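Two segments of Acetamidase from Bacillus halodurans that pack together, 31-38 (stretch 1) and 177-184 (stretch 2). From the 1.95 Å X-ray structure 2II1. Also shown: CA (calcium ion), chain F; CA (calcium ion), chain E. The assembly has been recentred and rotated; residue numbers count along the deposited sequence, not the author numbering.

Stretch 1 (31-38) IFETKDCF
Stretch 2 177-184: LLALGDLH

A strand and the loop after it pack across a second strand with no direct hydrogen bond, through apolar side chains at one end and ordered water at the other, beside two calcium ions. Stretch 1 enters as a strand that begins earlier in the chain, and its later part is loop or turn. Stretch 2 is strand. The two strand axes come within 7.2 Å, and their N-to-C directions differ by 46°, with a signed crossing angle of -46°. The backbones draw closer along the chain: CA of Phe 32 lies 7.4 Å from CA of Leu 180, CA of Thr 34 lies 5.5 Å from CA of Gly 181, and CA of Cys 37 lies 5.0 Å from CA of Asp 182.

Phe 32 (phi/psi -112/117) and Thr 34 (-123/150) point toward stretch 2; Glu 33, between them, points away and is modelled only to CB. Phe 32 has chi1 -75° (m) and chi2 75°. Leu 180 is extended (-152/161), with both chi angles p, and covers one face of the ring. Its CD2 sits 4.1 Å from the centroid of the Phe 32 ring, 18° off the normal, a CH-pi contact; its CG is 3.8 Å from Phe 32 CD2. Leu 178 (chi1 t, chi2 p) adds an apolar contact, CD2 to Phe 32 CZ at 4.3 Å, and its carbonyl O lies at the ring edge.

Thr 34 has chi1 77° (p). Its methyl CG2 meets Leu 180 CD1 at 3.5 Å, while OG1 lies 3.4 Å from Leu 183 CD1. Leu 183 is m, t. Gly 181 is nearly fully extended (-178/-168) and has no side chain.

Three waters bridge the stretches. Lys 35 O and Asp 182 N are 4.2 Å apart; water 2 bridges them, donating to Lys 35 O at 2.6 Å and accepting from Asp 182 N at 3.1 Å. Water 1 accepts from Thr 34 OG1 (2.5 Å) and Leu 183 N (3.1 Å) and donates to Lys 35 O (2.8 Å). Water 3 accepts from Cys 37 N at 2.9 Å and lies 2.9 Å from Leu 183 O.

Asp 182 has positive phi and psi (55/59) and chi1 -173° (t). Cys 37 (-74/-1, chi1 p) points toward stretch 2, and its CB comes to 3.1 Å from Asp 182 OD1, a close contact and not a hydrogen bond. The carboxylate bridges the metals: OD1 of Asp 182 binds calcium F at 2.1 Å, and its OD2 binds calcium E at 2.4 Å. His 184 NE2 also binds calcium F at 2.1 Å. Water 5 is shared, 2.0 Å from calcium F and 2.5 Å from calcium E.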

# COMPACT_ATOMS: atom_id res chain seq x y z
N ILE A 31 -22.90 2.19 21.43
CA ILE A 31 -22.27 0.86 21.49
C ILE A 31 -22.99 -0.09 20.51
O ILE A 31 -24.21 -0.22 20.57
CB ILE A 31 -22.30 0.28 22.94
CG1 ILE A 31 -21.50 1.16 23.88
CG2 ILE A 31 -21.71 -1.18 23.00
CD1 ILE A 31 -21.94 1.03 25.32
N PHE A 32 -22.23 -0.70 19.59
CA PHE A 32 -22.79 -1.58 18.56
C PHE A 32 -22.30 -2.97 18.89
O PHE A 32 -21.10 -3.20 18.88
CB PHE A 32 -22.26 -1.22 17.15
CG PHE A 32 -22.85 0.02 16.54
CD1 PHE A 32 -22.46 1.27 16.98
CD2 PHE A 32 -23.75 -0.06 15.49
CE1 PHE A 32 -23.00 2.42 16.42
CE2 PHE A 32 -24.27 1.08 14.90
CZ PHE A 32 -23.90 2.33 15.37
N GLU A 33 -23.21 -3.89 19.19
CA GLU A 33 -22.87 -5.33 19.24
C GLU A 33 -23.02 -5.92 17.84
O GLU A 33 -24.02 -5.68 17.18
CB GLU A 33 -23.78 -6.07 20.23
N THR A 34 -22.03 -6.70 17.41
CA THR A 34 -21.97 -7.20 16.03
C THR A 34 -21.91 -8.74 15.93
O THR A 34 -21.38 -9.40 16.81
CB THR A 34 -20.71 -6.63 15.28
OG1 THR A 34 -19.54 -7.34 15.70
CG2 THR A 34 -20.52 -5.11 15.54
N LYS A 35 -22.44 -9.30 14.86
CA LYS A 35 -22.15 -10.71 14.56
C LYS A 35 -20.98 -10.73 13.56
O LYS A 35 -20.67 -9.69 12.94
CB LYS A 35 -23.37 -11.40 13.98
CG LYS A 35 -24.65 -11.18 14.75
CD LYS A 35 -25.70 -12.12 14.22
CE LYS A 35 -26.93 -12.17 15.09
NZ LYS A 35 -28.08 -12.54 14.22
N ASP A 36 -20.31 -11.87 13.43
CA ASP A 36 -19.19 -11.99 12.48
C ASP A 36 -19.77 -11.93 11.08
O ASP A 36 -21.00 -11.96 10.96
CB ASP A 36 -18.30 -13.24 12.71
CG ASP A 36 -18.95 -14.57 12.30
OD1 ASP A 36 -19.91 -14.60 11.50
OD2 ASP A 36 -18.47 -15.63 12.76
N CYS A 37 -18.94 -11.81 10.04
CA CYS A 37 -19.52 -11.57 8.70
C CYS A 37 -20.18 -12.79 8.08
O CYS A 37 -20.74 -12.69 6.99
CB CYS A 37 -18.58 -10.83 7.72
SG CYS A 37 -17.20 -11.69 7.10
N PHE A 38 -20.15 -13.92 8.77
CA PHE A 38 -20.99 -15.07 8.42
C PHE A 38 -22.28 -15.15 9.22
O PHE A 38 -22.99 -16.16 9.12
CB PHE A 38 -20.22 -16.38 8.61
CG PHE A 38 -18.87 -16.36 8.00
CD1 PHE A 38 -18.73 -16.36 6.61
CD2 PHE A 38 -17.73 -16.28 8.81
CE1 PHE A 38 -17.48 -16.31 6.02
CE2 PHE A 38 -16.45 -16.24 8.23
CZ PHE A 38 -16.32 -16.26 6.83
N LEU A 177 -28.11 7.37 9.14
CA LEU A 177 -28.40 5.93 9.20
C LEU A 177 -27.12 5.11 9.12
O LEU A 177 -26.81 4.50 8.09
CB LEU A 177 -29.40 5.48 8.15
CG LEU A 177 -30.74 6.23 8.16
CD1 LEU A 177 -31.54 5.76 6.99
CD2 LEU A 177 -31.50 6.06 9.45
N LEU A 178 -26.42 5.10 10.25
CA LEU A 178 -25.11 4.46 10.43
C LEU A 178 -25.30 3.00 10.85
O LEU A 178 -26.15 2.69 11.65
CB LEU A 178 -24.29 5.19 11.52
CG LEU A 178 -22.87 4.72 11.84
CD1 LEU A 178 -21.94 4.74 10.62
CD2 LEU A 178 -22.25 5.55 12.98
N ALA A 179 -24.50 2.11 10.26
CA ALA A 179 -24.56 0.68 10.53
C ALA A 179 -23.11 0.18 10.48
O ALA A 179 -22.30 0.75 9.75
CB ALA A 179 -25.42 -0.04 9.44
N LEU A 180 -22.77 -0.81 11.28
CA LEU A 180 -21.41 -1.32 11.25
C LEU A 180 -21.35 -2.77 11.63
O LEU A 180 -22.28 -3.31 12.22
CB LEU A 180 -20.45 -0.48 12.10
CG LEU A 180 -20.49 -0.58 13.62
CD1 LEU A 180 -19.92 -1.93 14.12
CD2 LEU A 180 -19.74 0.59 14.19
N GLY A 181 -20.25 -3.40 11.26
CA GLY A 181 -20.14 -4.83 11.37
C GLY A 181 -18.78 -5.32 10.95
O GLY A 181 -17.84 -4.53 10.79
N ASP A 182 -18.69 -6.62 10.77
CA ASP A 182 -17.53 -7.24 10.15
C ASP A 182 -16.24 -6.88 10.84
O ASP A 182 -15.31 -6.36 10.19
CB ASP A 182 -17.47 -6.85 8.68
CG ASP A 182 -16.40 -7.59 7.92
OD1 ASP A 182 -16.25 -8.79 8.18
OD2 ASP A 182 -15.71 -6.99 7.06
N LEU A 183 -16.16 -7.21 12.12
CA LEU A 183 -14.98 -6.99 12.93
C LEU A 183 -13.94 -8.06 12.62
O LEU A 183 -14.31 -9.18 12.26
CB LEU A 183 -15.33 -7.02 14.42
CG LEU A 183 -16.41 -6.07 14.94
CD1 LEU A 183 -16.45 -6.13 16.48
CD2 LEU A 183 -16.19 -4.64 14.47
N HIS A 184 -12.65 -7.70 12.74
CA HIS A 184 -11.54 -8.64 12.57
C HIS A 184 -10.61 -8.51 13.74
O HIS A 184 -10.43 -7.43 14.29
CB HIS A 184 -10.73 -8.40 11.31
CG HIS A 184 -11.54 -8.45 10.06
ND1 HIS A 184 -11.32 -7.61 8.98
CD2 HIS A 184 -12.60 -9.22 9.72
CE1 HIS A 184 -12.20 -7.88 8.03
NE2 HIS A 184 -13.00 -8.84 8.46
CA CA F . -14.58 -9.76 7.37
CA CA E . -15.18 -7.29 4.71
O HOH W 1 -18.32 -8.56 13.89
O HOH W 2 -20.88 -8.85 10.53
O HOH W 3 -16.48 -10.64 11.05
O HOH W 4 -15.15 -8.43 2.66
O HOH W 5 -14.03 -9.30 5.54